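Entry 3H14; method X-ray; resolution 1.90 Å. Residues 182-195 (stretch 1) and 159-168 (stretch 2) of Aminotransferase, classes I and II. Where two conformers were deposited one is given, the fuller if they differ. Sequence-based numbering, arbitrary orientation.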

ATOM      1  N   ALA A 182      11.840  12.451   9.504  1.00 27.95           N
ATOM      2  CA  ALA A 182      11.053  11.390  10.140  1.00 27.25           C
ATOM      3  C   ALA A 182      11.606  10.007   9.823  1.00 27.37           C
ATOM      4  O   ALA A 182      11.645   9.128  10.682  1.00 25.84           O
ATOM      5  CB  ALA A 182       9.576  11.494   9.714  1.00 27.55           C
HETATM    6  N   MSE A 183      12.047   9.842   8.579  1.00 27.96           N
HETATM    7  CA  MSE A 183      12.610   8.602   8.085  1.00 27.78           C
HETATM    8  C   MSE A 183      13.969   8.373   8.722  1.00 27.07           C
HETATM    9  O   MSE A 183      14.247   7.289   9.185  1.00 25.50           O
HETATM   10  CB  MSE A 183      12.754   8.690   6.572  1.00 28.62           C
HETATM   11  CG  MSE A 183      13.313   7.454   5.903  1.00 31.95           C
HETATM   12 SE   MSE A 183      12.135   5.890   5.922  1.00 44.59          SE
HETATM   13  CE  MSE A 183      10.608   6.823   5.199  1.00 23.06           C
ATOM     14  N   GLY A 184      14.812   9.409   8.753  1.00 26.84           N
ATOM     15  CA  GLY A 184      16.102   9.327   9.438  1.00 26.86           C
ATOM     16  C   GLY A 184      15.998   8.885  10.889  1.00 26.65           C
ATOM     17  O   GLY A 184      16.743   8.013  11.336  1.00 27.44           O
ATOM     18  N   ALA A 185      15.063   9.488  11.624  1.00 27.15           N
ATOM     19  CA  ALA A 185      14.897   9.211  13.034  1.00 26.67           C
ATOM     20  C   ALA A 185      14.496   7.770  13.234  1.00 25.76           C
ATOM     21  O   ALA A 185      15.024   7.083  14.104  1.00 25.25           O
ATOM     22  CB  ALA A 185      13.861  10.131  13.643  1.00 26.68           C
ATOM     23  N   LEU A 186      13.556   7.309  12.408  1.00 25.33           N
ATOM     24  CA  LEU A 186      13.111   5.921  12.473  1.00 24.36           C
ATOM     25  C   LEU A 186      14.242   4.953  12.180  1.00 24.62           C
ATOM     26  O   LEU A 186      14.409   3.975  12.895  1.00 23.89           O
ATOM     27  CB  LEU A 186      11.932   5.669  11.508  1.00 24.76           C
ATOM     28  CG  LEU A 186      10.573   6.143  11.981  1.00 23.61           C
ATOM     29  CD1 LEU A 186       9.543   6.163  10.829  1.00 22.72           C
ATOM     30  CD2 LEU A 186      10.115   5.248  13.122  1.00 21.70           C
ATOM     31  N   ILE A 187      14.995   5.202  11.108  1.00 24.44           N
ATOM     32  CA  ILE A 187      16.106   4.331  10.735  1.00 24.64           C
ATOM     33  C   ILE A 187      17.192   4.308  11.828  1.00 24.87           C
ATOM     34  O   ILE A 187      17.677   3.230  12.201  1.00 25.72           O
ATOM     35  CB  ILE A 187      16.745   4.743   9.372  1.00 24.53           C
ATOM     36  CG1 ILE A 187      15.796   4.389   8.223  1.00 25.58           C
ATOM     37  CG2 ILE A 187      18.119   4.032   9.150  1.00 25.41           C
ATOM     38  CD1 ILE A 187      16.210   4.969   6.865  1.00 23.83           C
ATOM     39  N   GLU A 188      17.558   5.485  12.335  1.00 25.83           N
ATOM     40  CA  GLU A 188      18.569   5.565  13.403  1.00 25.86           C
ATOM     41  C   GLU A 188      18.109   4.748  14.624  1.00 26.18           C
ATOM     42  O   GLU A 188      18.860   3.947  15.157  1.00 26.50           O
ATOM     43  CB  GLU A 188      18.867   7.023  13.762  1.00 26.69           C
ATOM     44  N   ALA A 189      16.848   4.901  15.008  1.00 25.86           N
ATOM     45  CA  ALA A 189      16.283   4.221  16.161  1.00 25.63           C
ATOM     46  C   ALA A 189      16.183   2.717  15.977  1.00 25.48           C
ATOM     47  O   ALA A 189      16.506   1.956  16.885  1.00 26.19           O
ATOM     48  CB  ALA A 189      14.914   4.814  16.512  1.00 25.23           C
ATOM     49  N   ALA A 190      15.710   2.280  14.812  1.00 25.66           N
ATOM     50  CA  ALA A 190      15.700   0.862  14.480  1.00 25.58           C
ATOM     51  C   ALA A 190      17.099   0.246  14.576  1.00 25.56           C
ATOM     52  O   ALA A 190      17.285  -0.773  15.240  1.00 24.81           O
ATOM     53  CB  ALA A 190      15.105   0.637  13.056  1.00 25.24           C
ATOM     54  N   GLN A 191      18.069   0.868  13.902  1.00 26.68           N
ATOM     55  CA  GLN A 191      19.443   0.357  13.822  1.00 27.43           C
ATOM     56  C   GLN A 191      20.065   0.248  15.225  1.00 27.98           C
ATOM     57  O   GLN A 191      20.771  -0.716  15.539  1.00 27.73           O
ATOM     58  CB  GLN A 191      20.321   1.302  12.975  1.00 27.90           C
ATOM     59  N   ALA A 192      19.754   1.231  16.064  1.00 27.85           N
ATOM     60  CA  ALA A 192      20.328   1.301  17.380  1.00 28.54           C
ATOM     61  C   ALA A 192      19.816   0.228  18.333  1.00 27.81           C
ATOM     62  O   ALA A 192      20.497  -0.077  19.312  1.00 27.29           O
ATOM     63  CB  ALA A 192      20.130   2.692  17.970  1.00 28.86           C
ATOM     64  N   GLN A 193      18.642  -0.359  18.067  1.00 26.10           N
ATOM     65  CA  GLN A 193      18.147  -1.463  18.896  1.00 24.93           C
ATOM     66  C   GLN A 193      18.069  -2.808  18.160  1.00 24.20           C
ATOM     67  O   GLN A 193      17.427  -3.743  18.608  1.00 24.88           O
ATOM     68  CB  GLN A 193      16.811  -1.107  19.531  1.00 25.07           C
ATOM     69  CG  GLN A 193      15.631  -0.861  18.624  1.00 23.90           C
ATOM     70  CD  GLN A 193      14.389  -0.376  19.444  1.00 23.94           C
ATOM     71  OE1 GLN A 193      14.245   0.832  19.703  1.00 23.35           O
ATOM     72  NE2 GLN A 193      13.522  -1.317  19.854  1.00 19.02           N
ATOM     73  N   GLY A 194      18.740  -2.905  17.024  1.00 24.50           N
ATOM     74  CA  GLY A 194      18.912  -4.186  16.359  1.00 24.18           C
ATOM     75  C   GLY A 194      17.707  -4.656  15.564  1.00 24.01           C
ATOM     76  O   GLY A 194      17.629  -5.819  15.217  1.00 23.76           O
ATOM     77  N   ALA A 195      16.767  -3.743  15.287  1.00 23.53           N
ATOM     78  CA  ALA A 195      15.571  -4.044  14.461  1.00 22.39           C
ATOM     79  C   ALA A 195      15.881  -3.808  12.955  1.00 21.79           C
ATOM     80  O   ALA A 195      16.183  -2.696  12.546  1.00 22.52           O
ATOM     81  CB  ALA A 195      14.403  -3.186  14.898  1.00 21.62           C
TER
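Stretch 2 (159-168) GLDLAGLMVA

Stretch 2 runs as a loop from G159 to A163, extended at L160 to L162, and then as a strand from G164 to A168. The strand lies nearly antiparallel to the helix of stretch 1. Their axes make an angle of 166° and approach to 9.2 Å. Together the two stretches bury 409 Å², and no direct hydrogen bond joins them.

G159 makes no contact. L160 is extended, with chi1 m and chi2 t, and the end of its side chain leads away from stretch 1. Its carbonyl O lies 2.9 Å from Q193 NE2, but the angle is too poor for a hydrogen bond. D161 also makes no contact; its CA-to-CB bond points away.

L162 is extended too, with phi/psi of -120/139. Water 1 links it to Q193: the water accepts from L162 N at 3.0 Å and from Q193 NE2 at 3.0 Å, and donates to Q193 O at 2.8 Å. L162 CB packs 4.3 Å from A195 CB, and L162 O is 3.6 Å from the same methyl. A163 changes the backbone course, with phi/psi of -83/-28. Its CB points away, so its contact comes through the carbonyl: A163 O receives a CA-H...O contact from A195 CA at 3.4 Å.

G164 starts the strand. Its CA lies 4.0 Å from A195 CB, and the two CA atoms are 4.1 Å apart. From here the side chains alternate. L165 points toward the helix, with chi1 t and chi2 p. Its CD2 meets A190 CB at 4.3 Å and L186 CD2 at 4.2 Å. M166, a selenomethionine, is out of reach. V167 points toward the helix again. Its CG1 is 3.9 Å from L186 CD1, and its CG2 is 4.3 Å from SE of selenomethionine M183. A168 points away and makes no contact.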

ATOM      1  N   GLY A 159      10.300   0.654  23.895  1.00 19.43           N
ATOM      2  CA  GLY A 159      10.054  -0.295  24.968  1.00 19.43           C
ATOM      3  C   GLY A 159       9.930  -1.740  24.547  1.00 19.21           C
ATOM      4  O   GLY A 159       9.651  -2.601  25.385  1.00 18.31           O
ATOM      5  N   LEU A 160      10.182  -1.996  23.254  1.00 20.07           N
ATOM      6  CA  LEU A 160       9.858  -3.250  22.622  1.00 19.35           C
ATOM      7  C   LEU A 160      11.112  -3.912  22.018  1.00 19.49           C
ATOM      8  O   LEU A 160      11.897  -3.266  21.340  1.00 19.17           O
ATOM      9  CB  LEU A 160       8.831  -3.015  21.497  1.00 19.67           C
ATOM     10  CG  LEU A 160       7.451  -2.447  21.890  1.00 20.50           C
ATOM     11  CD1 LEU A 160       6.533  -2.278  20.671  1.00 17.54           C
ATOM     12  CD2 LEU A 160       6.795  -3.314  22.930  1.00 22.57           C
ATOM     13  N   ASP A 161      11.219  -5.218  22.223  1.00 21.14           N
ATOM     14  CA  ASP A 161      12.317  -6.016  21.695  1.00 22.59           C
ATOM     15  C   ASP A 161      11.835  -6.484  20.358  1.00 22.33           C
ATOM     16  O   ASP A 161      10.980  -7.358  20.276  1.00 23.83           O
ATOM     17  CB  ASP A 161      12.604  -7.202  22.602  1.00 23.09           C
ATOM     18  CG  ASP A 161      13.736  -8.045  22.101  1.00 27.50           C
ATOM     19  OD1 ASP A 161      14.835  -7.477  21.917  1.00 31.98           O
ATOM     20  OD2 ASP A 161      13.520  -9.242  21.859  1.00 31.88           O
ATOM     21  N   LEU A 162      12.322  -5.839  19.315  1.00 21.71           N
ATOM     22  CA  LEU A 162      11.878  -6.132  17.960  1.00 20.67           C
ATOM     23  C   LEU A 162      13.053  -6.583  17.131  1.00 19.69           C
ATOM     24  O   LEU A 162      14.111  -5.958  17.141  1.00 20.67           O
ATOM     25  CB  LEU A 162      11.278  -4.890  17.286  1.00 20.08           C
ATOM     26  CG  LEU A 162      10.004  -4.264  17.855  1.00 18.58           C
ATOM     27  CD1 LEU A 162       9.675  -3.061  17.031  1.00 19.06           C
ATOM     28  CD2 LEU A 162       8.875  -5.282  17.859  1.00 17.80           C
ATOM     29  N   ALA A 163      12.804  -7.593  16.320  1.00 20.05           N
ATOM     30  CA  ALA A 163      13.779  -8.101  15.337  1.00 19.42           C
ATOM     31  C   ALA A 163      13.746  -7.276  14.057  1.00 19.78           C
ATOM     32  O   ALA A 163      14.744  -7.174  13.329  1.00 20.40           O
ATOM     33  CB  ALA A 163      13.462  -9.592  15.052  1.00 19.46           C
ATOM     34  N   GLY A 164      12.568  -6.685  13.763  1.00 19.95           N
ATOM     35  CA  GLY A 164      12.397  -5.837  12.622  1.00 19.23           C
ATOM     36  C   GLY A 164      11.337  -4.773  12.815  1.00 19.07           C
ATOM     37  O   GLY A 164      10.478  -4.868  13.735  1.00 17.71           O
ATOM     38  N   LEU A 165      11.418  -3.778  11.946  1.00 19.76           N
ATOM     39  CA  LEU A 165      10.444  -2.697  11.850  1.00 21.24           C
ATOM     40  C   LEU A 165      10.083  -2.412  10.396  1.00 22.48           C
ATOM     41  O   LEU A 165      10.964  -2.243   9.547  1.00 21.77           O
ATOM     42  CB  LEU A 165      10.983  -1.425  12.467  1.00 21.07           C
ATOM     43  CG  LEU A 165      10.032  -0.210  12.459  1.00 20.29           C
ATOM     44  CD1 LEU A 165       8.885  -0.408  13.460  1.00 22.21           C
ATOM     45  CD2 LEU A 165      10.834   1.091  12.768  1.00 22.73           C
HETATM   46  N   MSE A 166       8.789  -2.299  10.125  1.00 22.80           N
HETATM   47  CA  MSE A 166       8.326  -1.962   8.782  0.50 25.39           C
HETATM   48  C   MSE A 166       7.549  -0.667   8.765  1.00 22.45           C
HETATM   49  O   MSE A 166       6.711  -0.443   9.627  1.00 20.76           O
HETATM   50  CB  MSE A 166       7.432  -3.058   8.251  0.50 25.43           C
HETATM   51  CG  MSE A 166       6.989  -2.789   6.825  0.50 30.05           C
HETATM   52 SE   MSE A 166       7.028  -4.349   5.699  0.50 41.11          SE
HETATM   53  CE  MSE A 166       7.500  -3.044   4.341  0.50 34.42           C
ATOM     54  N   VAL A 167       7.876   0.202   7.816  1.00 20.83           N
ATOM     55  CA  VAL A 167       7.215   1.499   7.664  1.00 20.94           C
ATOM     56  C   VAL A 167       6.716   1.642   6.231  1.00 21.12           C
ATOM     57  O   VAL A 167       7.303   1.068   5.303  1.00 21.25           O
ATOM     58  CB  VAL A 167       8.154   2.710   7.987  1.00 20.87           C
ATOM     59  CG1 VAL A 167       8.652   2.607   9.415  1.00 22.77           C
ATOM     60  CG2 VAL A 167       9.314   2.776   6.994  1.00 21.88           C
ATOM     61  N   ALA A 168       5.634   2.401   6.048  1.00 20.53           N
ATOM     62  CA  ALA A 168       5.098   2.655   4.694  1.00 20.04           C
ATOM     63  C   ALA A 168       4.883   4.135   4.500  1.00 19.72           C
ATOM     64  O   ALA A 168       4.293   4.798   5.362  1.00 19.46           O
ATOM     65  CB  ALA A 168       3.781   1.875   4.463  1.00 21.00           C
TER
HETATM   66  O   HOH W   1      14.698  -3.965  19.141  1.00 32.18           O